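Local structure of TSSL (Francisella novicida, 4ACK) at residues E105-I110 with L146-E151; I61-L66 with G100-E105; L75-E78 with N83-W86; F44-L49 with E92-K97. The protein is probably, as a DotU-family (TssL) protein, a membrane-associated component of the type VI secretion system, here represented by its cytoplasmic domain. All coordinates share one frame; numbering follows the deposited sequence.

In the fold
All four contacts lie in one all-helical domain of the DotU family. Along the chain, contact 3 is nested inside the loops closed by contacts 2 and 4, contacts 2 and 4 interleave, and contact 1 (105-110 with 146-151) comes last. Contacts 2 and 3 share helix 55-79, while contacts 1 and 2 share helix 99-112 and Glu105. Contact 2 is buried, its centre about 6 Å from that of the chain; the centres of contacts 1 and 4 each lie about 11 Å from that of contact 2, and both contacts touch contact 2. Contact 3 is peripheral, about 28 Å from contact 1 between centres. Packing thus runs continuously from helix 30-52 to helix 143-153.

Contact 1: E105-I110 with L146-E151; sequences EITDNI and LAYKKE
Tyr148 reaches from helix 143-153 across to helix 99-112, where its ring meets two consecutive residues, Thr107 and Asp108, in different ways. The hydroxyl end makes the polar contact: Tyr148 OH donates a hydrogen bond to Asp108 OD1 at 2.7 Å. The acceptor oxygen lies in the plane of the tyrosine ring, at its edge, whereas the ring and carboxylate planes are turned 36° apart. The hydroxyl approaches OD1 on the syn side, 21° out of the carboxylate plane. Asp108 OD2 stays 3.5 Å from Tyr148 OH, so one carboxylate oxygen takes the bond. The CB of Asp108 does not point at the other helix; the carboxylate gets there because CG is anti to the carbonyl carbon (chi1 -67°), which brings OD1 round to the tyrosine.

Nearer the root of the tyrosine, at CD1, the contact is apolar. Thr107 CG2 comes within 3.5 Å of Tyr148 CD1, approaching obliquely. With this methyl anti to the backbone N, the hydroxyl is left beside that N, and OG1 bonds to the carbonyl oxygen of Val103 one turn earlier. The polar branch of Thr107 is therefore satisfied within its own helix while the methyl packs on the tyrosine. Between the two segments the tyrosine spans the gap, the nearest CA atoms, of Thr107 and Tyr148, being 7.6 Å apart.

The Phe104 ring meets that of Tyr148, and the Tyr136 side chain touches Tyr148. Thr107 packs further on Ile152 of helix 143-153 and on Ile124 of helix 118-129, while Ile106 faces helix 55-79, placing helix 99-112 between these neighbours.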
loop_
_atom_site.group_PDB
_atom_site.type_symbol
_atom_site.label_atom_id
_atom_site.label_comp_id
_atom_site.label_asym_id
_atom_site.label_seq_id
_atom_site.Cartn_x
_atom_site.Cartn_y
_atom_site.Cartn_z
ATOM N N GLU A 105 1.910 -0.586 12.483
ATOM C CA GLU A 105 3.090 -1.177 13.104
ATOM C C GLU A 105 4.377 -0.862 12.322
ATOM O O GLU A 105 5.372 -0.438 12.910
ATOM C CB GLU A 105 2.981 -2.686 13.259
ATOM C CG GLU A 105 4.080 -3.180 14.223
ATOM C CD GLU A 105 4.045 -4.695 14.391
ATOM O OE1 GLU A 105 2.943 -5.241 14.407
ATOM O OE2 GLU A 105 5.108 -5.328 14.482
ATOM N N ILE A 106 4.367 -1.066 11.004
ATOM C CA ILE A 106 5.486 -0.579 10.143
ATOM C C ILE A 106 5.808 0.885 10.378
ATOM O O ILE A 106 7.006 1.268 10.564
ATOM C CB ILE A 106 5.166 -0.811 8.667
ATOM C CG1 ILE A 106 5.185 -2.325 8.466
ATOM C CG2 ILE A 106 6.171 -0.014 7.727
ATOM C CD1 ILE A 106 4.632 -2.819 7.099
ATOM N N THR A 107 4.764 1.703 10.412
ATOM C CA THR A 107 4.930 3.132 10.556
ATOM C C THR A 107 5.587 3.466 11.918
ATOM O O THR A 107 6.511 4.283 11.954
ATOM C CB THR A 107 3.595 3.864 10.385
ATOM O OG1 THR A 107 3.016 3.506 9.088
ATOM C CG2 THR A 107 3.766 5.385 10.502
ATOM N N ASP A 108 5.116 2.823 13.019
ATOM C CA ASP A 108 5.799 2.909 14.313
ATOM C C ASP A 108 7.296 2.608 14.177
ATOM O O ASP A 108 8.101 3.318 14.695
ATOM C CB ASP A 108 5.216 1.913 15.355
ATOM C CG ASP A 108 3.793 2.272 15.767
ATOM O OD1 ASP A 108 3.405 3.449 15.713
ATOM O OD2 ASP A 108 3.040 1.339 16.091
ATOM N N ASN A 109 7.638 1.522 13.519
ATOM C CA ASN A 109 9.018 1.152 13.398
ATOM C C ASN A 109 9.858 2.189 12.655
ATOM O O ASN A 109 10.854 2.680 13.216
ATOM C CB ASN A 109 9.137 -0.192 12.765
ATOM C CG ASN A 109 8.571 -1.316 13.667
ATOM O OD1 ASN A 109 8.230 -1.074 14.826
ATOM N ND2 ASN A 109 8.490 -2.540 13.134
ATOM N N ILE A 110 9.426 2.598 11.458
ATOM C CA ILE A 110 10.221 3.583 10.691
ATOM C C ILE A 110 10.237 4.915 11.371
ATOM O O ILE A 110 11.151 5.698 11.168
ATOM C CB ILE A 110 9.770 3.722 9.244
ATOM C CG1 ILE A 110 8.447 4.495 9.087
ATOM C CG2 ILE A 110 9.737 2.356 8.615
ATOM C CD1 ILE A 110 8.024 4.614 7.539
ATOM N N LEU A 146 -4.337 10.886 13.071
ATOM C CA LEU A 146 -3.878 12.172 12.587
ATOM C C LEU A 146 -2.410 12.417 12.916
ATOM O O LEU A 146 -1.698 13.041 12.121
ATOM C CB LEU A 146 -4.708 13.314 13.166
ATOM C CG LEU A 146 -6.211 13.196 12.963
ATOM C CD1 LEU A 146 -6.816 14.363 13.669
ATOM C CD2 LEU A 146 -6.572 13.165 11.491
ATOM N N ALA A 147 -1.949 11.906 14.041
ATOM C CA ALA A 147 -0.549 12.071 14.397
ATOM C C ALA A 147 0.383 11.323 13.443
ATOM O O ALA A 147 1.452 11.821 13.139
ATOM C CB ALA A 147 -0.294 11.659 15.850
ATOM N N TYR A 148 0.000 10.108 13.017
ATOM C CA TYR A 148 0.798 9.324 12.092
ATOM C C TYR A 148 1.012 10.093 10.798
ATOM O O TYR A 148 2.091 10.095 10.235
ATOM C CB TYR A 148 0.079 8.056 11.696
ATOM C CG TYR A 148 0.257 6.950 12.658
ATOM C CD1 TYR A 148 1.544 6.504 12.989
ATOM C CD2 TYR A 148 -0.852 6.343 13.263
ATOM C CE1 TYR A 148 1.727 5.488 13.856
ATOM C CE2 TYR A 148 -0.694 5.298 14.157
ATOM C CZ TYR A 148 0.586 4.881 14.448
ATOM O OH TYR A 148 0.759 3.870 15.331
ATOM N N LYS A 149 -0.058 10.690 10.301
ATOM C CA LYS A 149 -0.002 11.549 9.120
ATOM C C LYS A 149 0.951 12.715 9.312
ATOM O O LYS A 149 1.857 12.895 8.519
ATOM C CB LYS A 149 -1.425 12.026 8.776
ATOM C CG LYS A 149 -2.179 10.912 8.068
ATOM C CD LYS A 149 -3.649 10.863 8.300
ATOM C CE LYS A 149 -4.269 12.091 7.911
ATOM N NZ LYS A 149 -5.727 12.104 8.205
ATOM N N LYS A 150 0.779 13.467 10.379
ATOM C CA LYS A 150 1.604 14.645 10.670
ATOM C C LYS A 150 3.068 14.188 10.787
ATOM O O LYS A 150 3.982 14.760 10.172
ATOM C CB LYS A 150 1.096 15.326 11.959
ATOM C CG LYS A 150 1.732 16.723 12.282
ATOM C CD LYS A 150 1.136 17.311 13.551
ATOM C CE LYS A 150 1.864 18.580 13.976
ATOM N NZ LYS A 150 1.336 19.099 15.268
ATOM N N GLU A 151 3.296 13.112 11.527
ATOM C CA GLU A 151 4.671 12.710 11.836
ATOM C C GLU A 151 5.417 12.220 10.600
ATOM O O GLU A 151 6.579 12.555 10.402
ATOM C CB GLU A 151 4.702 11.694 12.983
ATOM C CG GLU A 151 4.272 12.329 14.291
ATOM C CD GLU A 151 5.146 13.525 14.666
ATOM O OE1 GLU A 151 6.359 13.304 14.856
ATOM O OE2 GLU A 151 4.648 14.683 14.757
#

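Contact 2: I61-L66 with G100-E105; sequences IVFPLL and GEYVFE
Aromatic packing comes first: Phe63 of helix 55-79 and Tyr102 of helix 99-112 form a T-shaped (edge-to-face) pair. The ring planes stand at 78° and the centroids are 5.2 Å apart, with the edge of Tyr102 directed at the face of Phe63. Tyr102 CD2 is the atom that makes the approach. It sits over the phenylalanine ring, displaced toward the rim, and comes to 3.7 Å from Phe63 CE1. Both rings leave their backbones with CG anti to N, and this brings them together between the helices.

Aliphatic contacts lie beside the pair. Val103 CG2 touches the edge of the Phe63 ring near its plane, 4.1 Å from Phe63 CE1. The same methyl rests 3.8 Å from Pro64 CA, and so touches both the ring of Phe63 and the proline. The CA atoms of Pro64 and Val103 are 5.5 Å apart, and the helix is kinked at Pro64, whose N makes no bond to the preceding turn.

Two polar links involve Tyr102: its OH is hydrogen-bonded to Lys59 NZ and its ring has a cation-pi contact with Arg96.

The two segments run roughly antiparallel, at 147° with axes 9.6 Å apart at closest approach. All four touching residues are buried, an arrangement typical of the interior of an all-helical bundle.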
loop_
_atom_site.group_PDB
_atom_site.type_symbol
_atom_site.label_atom_id
_atom_site.label_comp_id
_atom_site.label_asym_id
_atom_site.label_seq_id
_atom_site.Cartn_x
_atom_site.Cartn_y
_atom_site.Cartn_z
ATOM N N ILE A 61 8.182 -1.342 2.454
ATOM C CA ILE A 61 7.830 -0.435 1.395
ATOM C C ILE A 61 6.688 -1.107 0.630
ATOM O O ILE A 61 5.726 -0.459 0.360
ATOM C CB ILE A 61 9.034 -0.223 0.449
ATOM C CG1 ILE A 61 10.081 0.628 1.138
ATOM C CG2 ILE A 61 8.600 0.403 -0.927
ATOM C CD1 ILE A 61 11.479 0.381 0.505
ATOM N N VAL A 62 6.795 -2.403 0.327
ATOM C CA VAL A 62 5.810 -3.048 -0.515
ATOM C C VAL A 62 4.528 -3.531 0.266
ATOM O O VAL A 62 3.444 -3.521 -0.274
ATOM C CB VAL A 62 6.447 -4.244 -1.253
ATOM C CG1 VAL A 62 5.396 -5.145 -2.058
ATOM C CG2 VAL A 62 7.594 -3.717 -2.163
ATOM N N PHE A 63 4.672 -3.995 1.506
ATOM C CA PHE A 63 3.440 -4.442 2.213
ATOM C C PHE A 63 2.344 -3.331 2.316
ATOM O O PHE A 63 1.186 -3.602 2.076
ATOM C CB PHE A 63 3.767 -4.966 3.594
ATOM C CG PHE A 63 2.559 -5.459 4.321
ATOM C CD1 PHE A 63 1.746 -4.566 5.041
ATOM C CD2 PHE A 63 2.193 -6.796 4.219
ATOM C CE1 PHE A 63 0.597 -5.043 5.712
ATOM C CE2 PHE A 63 1.022 -7.288 4.886
ATOM C CZ PHE A 63 0.246 -6.413 5.613
ATOM N N PRO A 64 2.703 -2.108 2.726
ATOM C CA PRO A 64 1.680 -1.113 2.859
ATOM C C PRO A 64 0.997 -0.778 1.539
ATOM O O PRO A 64 -0.148 -0.341 1.553
ATOM C CB PRO A 64 2.444 0.129 3.355
ATOM C CG PRO A 64 3.650 -0.470 4.106
ATOM C CD PRO A 64 3.999 -1.659 3.261
ATOM N N LEU A 65 1.717 -0.885 0.413
ATOM C CA LEU A 65 1.118 -0.589 -0.873
ATOM C C LEU A 65 0.127 -1.650 -1.181
ATOM O O LEU A 65 -0.960 -1.347 -1.661
ATOM C CB LEU A 65 2.190 -0.496 -1.991
ATOM C CG LEU A 65 1.643 -0.337 -3.399
ATOM C CD1 LEU A 65 0.968 1.046 -3.417
ATOM C CD2 LEU A 65 2.834 -0.428 -4.393
ATOM N N LEU A 66 0.460 -2.901 -0.913
ATOM C CA LEU A 66 -0.516 -3.988 -1.079
ATOM C C LEU A 66 -1.758 -3.882 -0.192
ATOM O O LEU A 66 -2.886 -4.267 -0.612
ATOM C CB LEU A 66 0.098 -5.333 -0.760
ATOM C CG LEU A 66 1.394 -5.710 -1.474
ATOM C CD1 LEU A 66 1.791 -7.144 -1.118
ATOM C CD2 LEU A 66 1.306 -5.536 -2.973
ATOM N N GLY A 100 -4.575 -3.560 7.909
ATOM C CA GLY A 100 -5.103 -2.358 8.561
ATOM C C GLY A 100 -4.437 -1.978 9.909
ATOM O O GLY A 100 -4.378 -0.776 10.321
ATOM N N GLU A 101 -3.962 -2.993 10.602
ATOM C CA GLU A 101 -3.055 -2.828 11.780
ATOM C C GLU A 101 -1.557 -2.820 11.450
ATOM O O GLU A 101 -0.820 -2.000 11.959
ATOM C CB GLU A 101 -3.319 -3.984 12.791
ATOM C CG GLU A 101 -4.693 -3.706 13.452
ATOM C CD GLU A 101 -5.190 -4.738 14.445
ATOM O OE1 GLU A 101 -4.617 -5.857 14.519
ATOM O OE2 GLU A 101 -6.185 -4.384 15.150
ATOM N N TYR A 102 -1.109 -3.770 10.645
ATOM C CA TYR A 102 0.321 -3.969 10.472
ATOM C C TYR A 102 1.009 -2.752 9.774
ATOM O O TYR A 102 2.154 -2.365 10.090
ATOM C CB TYR A 102 0.596 -5.316 9.769
ATOM C CG TYR A 102 2.076 -5.658 9.746
ATOM C CD1 TYR A 102 2.846 -5.596 10.904
ATOM C CD2 TYR A 102 2.725 -5.977 8.535
ATOM C CE1 TYR A 102 4.247 -5.909 10.852
ATOM C CE2 TYR A 102 4.068 -6.266 8.474
ATOM C CZ TYR A 102 4.831 -6.231 9.633
ATOM O OH TYR A 102 6.175 -6.548 9.552
ATOM N N VAL A 103 0.290 -2.079 8.885
ATOM C CA VAL A 103 0.849 -0.815 8.300
ATOM C C VAL A 103 1.218 0.168 9.393
ATOM O O VAL A 103 2.228 0.879 9.290
ATOM C CB VAL A 103 -0.154 -0.178 7.310
ATOM C CG1 VAL A 103 0.160 1.310 7.010
ATOM C CG2 VAL A 103 -0.332 -1.050 6.084
ATOM N N PHE A 104 0.396 0.288 10.437
ATOM C CA PHE A 104 0.753 1.265 11.486
ATOM C C PHE A 104 1.814 0.730 12.424
ATOM O O PHE A 104 2.621 1.499 12.980
ATOM C CB PHE A 104 -0.481 1.819 12.228
ATOM C CG PHE A 104 -1.420 2.529 11.296
ATOM C CD1 PHE A 104 -1.168 3.834 10.910
ATOM C CD2 PHE A 104 -2.522 1.848 10.755
ATOM C CE1 PHE A 104 -2.013 4.503 9.999
ATOM C CE2 PHE A 104 -3.371 2.480 9.883
ATOM C CZ PHE A 104 -3.119 3.832 9.499
ATOM N N GLU A 105 1.910 -0.586 12.483
ATOM C CA GLU A 105 3.090 -1.177 13.104
ATOM C C GLU A 105 4.377 -0.862 12.322
ATOM O O GLU A 105 5.372 -0.438 12.910
ATOM C CB GLU A 105 2.981 -2.686 13.259
ATOM C CG GLU A 105 4.080 -3.180 14.223
ATOM C CD GLU A 105 4.045 -4.695 14.391
ATOM O OE1 GLU A 105 2.943 -5.241 14.407
ATOM O OE2 GLU A 105 5.108 -5.328 14.482
#

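Contact 3: L75-E78 with N83-W86; sequences LLRE and NISW
Near the C-terminal end of helix 55-79, the chain returning toward helix 89-94 packs on the last turn, a short helix-end-to-loop contact in which Ile84 folds back over Leu76 and Arg77. The backbones come close, with the CA atoms of Arg77 and Ile84 5.0 Å apart.

Ile84 supplies most of the surface from the loop. Its CB points toward the helix and lies 3.7 Å from Arg77 CB, while the Ile84 CG2 methyl is 4.0 Å from that same Arg77 CB. The other branch leads toward Leu76: CG1 is anti to the carbonyl carbon (chi1 -53°), and its terminal CD1 ends 4.0 Å from Leu76 CD2. The two side chains cross at about a right angle and meet through their terminal methyls.

Arg77 behaves differently. Its chain is extended from CG to NE and slides past Ile84 in the opposite direction, with CG and CD passing the carbonyl oxygen of Ile84. Arg77 CG and CD each lie 3.4 Å from Ile84 O. Farther along, Arg77 NE stands 3.2 Å from Ile84 O, which meets the guanidinium obliquely. The arginine is exposed to solvent although its methylenes border the buried isoleucine.

Beyond Ile84 the loop is held by Trp86, whose NE1 is hydrogen-bonded to Asp70 and whose ring packs on Val69 and Leu73 of the same helix. Leu76 also touches Ile21. The arrangement is that of a helix-loop-helix connection in an all-helical domain, its apolar loop residues packed back on the preceding helix.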
loop_
_atom_site.group_PDB
_atom_site.type_symbol
_atom_site.label_atom_id
_atom_site.label_comp_id
_atom_site.label_asym_id
_atom_site.label_seq_id
_atom_site.Cartn_x
_atom_site.Cartn_y
_atom_site.Cartn_z
ATOM N N LEU A 75 -13.313 -2.384 -0.359
ATOM C CA LEU A 75 -14.312 -1.367 -0.172
ATOM C C LEU A 75 -15.216 -1.229 -1.396
ATOM O O LEU A 75 -16.429 -1.100 -1.245
ATOM C CB LEU A 75 -13.675 -0.037 0.167
ATOM C CG LEU A 75 -14.558 0.836 1.058
ATOM C CD1 LEU A 75 -14.518 0.372 2.525
ATOM C CD2 LEU A 75 -14.157 2.300 0.935
ATOM N N LEU A 76 -14.620 -1.208 -2.588
ATOM C CA LEU A 76 -15.352 -1.381 -3.850
ATOM C C LEU A 76 -16.229 -2.653 -3.866
ATOM O O LEU A 76 -17.435 -2.583 -4.094
ATOM C CB LEU A 76 -14.400 -1.351 -5.055
ATOM C CG LEU A 76 -15.110 -1.406 -6.418
ATOM C CD1 LEU A 76 -15.591 -0.027 -6.816
ATOM C CD2 LEU A 76 -14.122 -1.932 -7.444
ATOM N N ARG A 77 -15.633 -3.795 -3.584
ATOM C CA ARG A 77 -16.384 -5.020 -3.340
ATOM C C ARG A 77 -17.493 -4.943 -2.263
ATOM O O ARG A 77 -18.396 -5.792 -2.251
ATOM C CB ARG A 77 -15.422 -6.150 -3.004
ATOM C CG ARG A 77 -16.025 -7.520 -2.739
ATOM C CD ARG A 77 -14.874 -8.452 -2.437
ATOM N NE ARG A 77 -15.248 -9.842 -2.209
ATOM C CZ ARG A 77 -15.758 -10.320 -1.080
ATOM N NH1 ARG A 77 -16.017 -9.517 -0.047
ATOM N NH2 ARG A 77 -16.045 -11.614 -0.998
ATOM N N GLU A 78 -17.431 -3.964 -1.360
ATOM C CA GLU A 78 -18.496 -3.789 -0.359
ATOM C C GLU A 78 -19.644 -2.935 -0.929
ATOM O O GLU A 78 -20.800 -3.197 -0.632
ATOM C CB GLU A 78 -17.916 -3.212 0.958
ATOM C CG GLU A 78 -18.900 -2.844 2.068
ATOM C CD GLU A 78 -18.241 -1.994 3.163
ATOM O OE1 GLU A 78 -17.256 -2.459 3.783
ATOM O OE2 GLU A 78 -18.704 -0.858 3.396
ATOM N N ASN A 83 -20.839 -8.143 -8.568
ATOM C CA ASN A 83 -20.095 -9.039 -7.701
ATOM C C ASN A 83 -18.601 -8.882 -7.968
ATOM O O ASN A 83 -18.138 -9.105 -9.095
ATOM C CB ASN A 83 -20.533 -10.481 -7.970
ATOM C CG ASN A 83 -19.825 -11.473 -7.097
ATOM O OD1 ASN A 83 -19.616 -11.226 -5.910
ATOM N ND2 ASN A 83 -19.454 -12.611 -7.673
ATOM N N ILE A 84 -17.856 -8.444 -6.955
ATOM C CA ILE A 84 -16.405 -8.241 -7.117
ATOM C C ILE A 84 -15.674 -9.378 -6.412
ATOM O O ILE A 84 -16.017 -9.783 -5.297
ATOM C CB ILE A 84 -15.902 -6.829 -6.615
ATOM C CG1 ILE A 84 -16.699 -5.662 -7.247
ATOM C CG2 ILE A 84 -14.374 -6.673 -6.812
ATOM C CD1 ILE A 84 -16.180 -5.149 -8.587
ATOM N N SER A 85 -14.684 -9.908 -7.104
ATOM C CA SER A 85 -13.921 -11.021 -6.622
ATOM C C SER A 85 -12.479 -10.495 -6.490
ATOM O O SER A 85 -11.960 -9.826 -7.423
ATOM C CB SER A 85 -14.038 -12.160 -7.631
ATOM O OG SER A 85 -13.626 -13.385 -7.079
ATOM N N TRP A 86 -11.854 -10.742 -5.335
ATOM C CA TRP A 86 -10.534 -10.164 -4.990
ATOM C C TRP A 86 -9.865 -10.922 -3.902
ATOM O O TRP A 86 -10.196 -10.747 -2.727
ATOM C CB TRP A 86 -10.657 -8.727 -4.491
ATOM C CG TRP A 86 -9.325 -8.036 -4.377
ATOM C CD1 TRP A 86 -8.609 -7.765 -3.225
ATOM C CD2 TRP A 86 -8.543 -7.530 -5.461
ATOM N NE1 TRP A 86 -7.431 -7.101 -3.535
ATOM C CE2 TRP A 86 -7.363 -6.942 -4.896
ATOM C CE3 TRP A 86 -8.719 -7.506 -6.858
ATOM C CZ2 TRP A 86 -6.367 -6.347 -5.680
ATOM C CZ3 TRP A 86 -7.717 -6.898 -7.649
ATOM C CH2 TRP A 86 -6.555 -6.319 -7.042
#

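Contact 4: F44-L49 with E92-K97; sequences FLQEEL and EYYDRK
The Gln46 amide meets two tyrosines of 92-97, Tyr93 and Tyr94, its plane nearly perpendicular to both rings. A water lies at the edge of the Tyr93 ring, in its plane, and over one face of the Tyr94 ring, 4.1 Å above it and offset toward the rim. Gln46 OE1 approaches Tyr93 obliquely, 4.1 Å from CD1, a loose contact.

The NE2 end makes the bonds. Gln46 NE2 donates to Tyr94 OH at 3.1 Å, with an N-H...O angle of 155°; the hydroxyl lies only 2° out of the amide plane. Gln46 NE2 also donates to the water at 2.7 Å, and that water in turn donates to Tyr93 O at 2.7 Å. With both bonds made by NE2, the rotation of the amide is well defined.

The Gln46 chain, extended beyond CG, and the Tyr94 ring, approaching from opposite directions, together span the gap, the nearest CA atoms (Gln46 and Tyr93) being 10.4 Å apart.

Glu92 forms a salt bridge with Arg39, and Tyr93 packs on Arg39 and Ile42, all of helix 30-52; Tyr93 also touches Leu66 of helix 55-79. A polar, water-bridged link at the surface thus joins helix 30-52 to the C-terminal end of helix 89-94 in this all-helical DotU-family fold.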
loop_
_atom_site.group_PDB
_atom_site.type_symbol
_atom_site.label_atom_id
_atom_site.label_comp_id
_atom_site.label_asym_id
_atom_site.label_seq_id
_atom_site.Cartn_x
_atom_site.Cartn_y
_atom_site.Cartn_z
ATOM N N PHE A 44 8.516 -6.508 -10.348
ATOM C CA PHE A 44 9.555 -5.539 -10.686
ATOM C C PHE A 44 9.910 -4.632 -9.486
ATOM O O PHE A 44 11.069 -4.230 -9.313
ATOM C CB PHE A 44 9.143 -4.651 -11.910
ATOM C CG PHE A 44 9.118 -5.377 -13.292
ATOM C CD1 PHE A 44 10.314 -5.739 -13.953
ATOM C CD2 PHE A 44 7.891 -5.635 -13.960
ATOM C CE1 PHE A 44 10.289 -6.391 -15.237
ATOM C CE2 PHE A 44 7.853 -6.290 -15.231
ATOM C CZ PHE A 44 9.060 -6.661 -15.869
ATOM N N LEU A 45 8.914 -4.213 -8.712
ATOM C CA LEU A 45 9.182 -3.403 -7.522
ATOM C C LEU A 45 10.047 -4.250 -6.570
ATOM O O LEU A 45 11.057 -3.811 -6.167
ATOM C CB LEU A 45 7.919 -2.887 -6.816
ATOM C CG LEU A 45 8.077 -1.968 -5.572
ATOM C CD1 LEU A 45 9.042 -0.685 -5.770
ATOM C CD2 LEU A 45 6.653 -1.521 -5.066
ATOM N N GLN A 46 9.658 -5.461 -6.241
ATOM C CA GLN A 46 10.445 -6.218 -5.335
ATOM C C GLN A 46 11.861 -6.446 -5.891
ATOM O O GLN A 46 12.841 -6.051 -5.286
ATOM C CB GLN A 46 9.758 -7.513 -5.014
ATOM C CG GLN A 46 8.503 -7.336 -4.099
ATOM C CD GLN A 46 7.858 -8.681 -3.814
ATOM O OE1 GLN A 46 7.691 -9.474 -4.732
ATOM N NE2 GLN A 46 7.551 -8.971 -2.537
ATOM N N GLU A 47 11.957 -7.042 -7.061
ATOM C CA GLU A 47 13.259 -7.276 -7.669
ATOM C C GLU A 47 14.162 -6.023 -7.589
ATOM O O GLU A 47 15.317 -6.097 -7.192
ATOM C CB GLU A 47 13.077 -7.775 -9.123
ATOM C CG GLU A 47 14.276 -7.445 -10.024
ATOM C CD GLU A 47 14.155 -8.007 -11.422
ATOM O OE1 GLU A 47 14.428 -9.227 -11.596
ATOM O OE2 GLU A 47 13.787 -7.231 -12.339
ATOM N N GLU A 48 13.626 -4.865 -7.901
ATOM C CA GLU A 48 14.450 -3.657 -7.899
ATOM C C GLU A 48 14.854 -3.258 -6.484
ATOM O O GLU A 48 16.045 -2.988 -6.216
ATOM C CB GLU A 48 13.725 -2.527 -8.615
ATOM C CG GLU A 48 14.547 -1.377 -8.991
ATOM C CD GLU A 48 15.448 -1.632 -10.269
ATOM O OE1 GLU A 48 15.334 -2.703 -10.942
ATOM O OE2 GLU A 48 16.247 -0.719 -10.557
ATOM N N LEU A 49 13.899 -3.263 -5.545
ATOM C CA LEU A 49 14.277 -2.893 -4.139
ATOM C C LEU A 49 15.259 -3.867 -3.539
ATOM O O LEU A 49 16.128 -3.462 -2.823
ATOM C CB LEU A 49 13.077 -2.836 -3.205
ATOM C CG LEU A 49 12.129 -1.712 -3.570
ATOM C CD1 LEU A 49 10.820 -1.992 -2.733
ATOM C CD2 LEU A 49 12.781 -0.386 -3.273
ATOM N N GLU A 92 -1.149 -13.103 -0.504
ATOM C CA GLU A 92 -0.362 -13.822 -1.518
ATOM C C GLU A 92 1.156 -13.557 -1.336
ATOM O O GLU A 92 1.969 -14.463 -1.441
ATOM C CB GLU A 92 -0.806 -13.347 -2.894
ATOM C CG GLU A 92 -0.462 -14.265 -4.022
ATOM C CD GLU A 92 -0.679 -13.615 -5.379
ATOM O OE1 GLU A 92 -1.794 -13.086 -5.624
ATOM O OE2 GLU A 92 0.277 -13.644 -6.205
ATOM N N TYR A 93 1.515 -12.317 -1.039
ATOM C CA TYR A 93 2.906 -11.883 -1.040
ATOM C C TYR A 93 3.648 -11.962 0.287
ATOM O O TYR A 93 4.876 -12.102 0.284
ATOM C CB TYR A 93 2.982 -10.464 -1.556
ATOM C CG TYR A 93 2.857 -10.439 -3.036
ATOM C CD1 TYR A 93 3.942 -10.789 -3.851
ATOM C CD2 TYR A 93 1.650 -10.120 -3.638
ATOM C CE1 TYR A 93 3.821 -10.787 -5.231
ATOM C CE2 TYR A 93 1.528 -10.109 -5.018
ATOM C CZ TYR A 93 2.607 -10.452 -5.802
ATOM O OH TYR A 93 2.473 -10.437 -7.167
ATOM N N TYR A 94 2.899 -11.856 1.397
ATOM C CA TYR A 94 3.484 -11.638 2.703
ATOM C C TYR A 94 2.829 -12.478 3.791
ATOM O O TYR A 94 3.116 -12.344 4.985
ATOM C CB TYR A 94 3.454 -10.148 3.044
ATOM C CG TYR A 94 4.570 -9.432 2.338
ATOM C CD1 TYR A 94 5.924 -9.752 2.610
ATOM C CD2 TYR A 94 4.291 -8.498 1.346
ATOM C CE1 TYR A 94 6.969 -9.120 1.923
ATOM C CE2 TYR A 94 5.304 -7.862 0.660
ATOM C CZ TYR A 94 6.643 -8.168 0.950
ATOM O OH TYR A 94 7.627 -7.517 0.244
ATOM N N ASP A 95 1.924 -13.325 3.341
ATOM C CA ASP A 95 1.342 -14.362 4.147
ATOM C C ASP A 95 0.648 -13.842 5.381
ATOM O O ASP A 95 0.664 -14.499 6.414
ATOM C CB ASP A 95 2.405 -15.397 4.545
ATOM C CG ASP A 95 1.858 -16.817 4.480
ATOM O OD1 ASP A 95 1.682 -17.302 3.329
ATOM O OD2 ASP A 95 1.561 -17.417 5.555
ATOM N N ARG A 96 0.061 -12.656 5.298
ATOM C CA ARG A 96 -0.717 -12.148 6.412
ATOM C C ARG A 96 -1.827 -11.274 5.871
ATOM O O ARG A 96 -1.787 -10.857 4.698
ATOM C CB ARG A 96 0.154 -11.435 7.439
ATOM C CG ARG A 96 0.834 -10.157 6.929
ATOM C CD ARG A 96 1.940 -9.733 7.886
ATOM N NE ARG A 96 1.397 -9.368 9.180
ATOM C CZ ARG A 96 2.113 -9.169 10.276
ATOM N NH1 ARG A 96 3.425 -9.327 10.270
ATOM N NH2 ARG A 96 1.504 -8.827 11.390
ATOM N N LYS A 97 -2.832 -11.021 6.707
ATOM C CA LYS A 97 -4.009 -10.348 6.226
ATOM C C LYS A 97 -4.467 -9.297 7.238
ATOM O O LYS A 97 -5.585 -8.865 7.208
ATOM C CB LYS A 97 -5.109 -11.380 5.859
ATOM C CG LYS A 97 -5.785 -12.026 7.045
ATOM C CD LYS A 97 -6.509 -13.332 6.686
ATOM C CE LYS A 97 -7.508 -13.682 7.771
ATOM N NZ LYS A 97 -8.193 -14.954 7.443
HETATM O O HOH W 1 6.690 -11.418 -1.626
#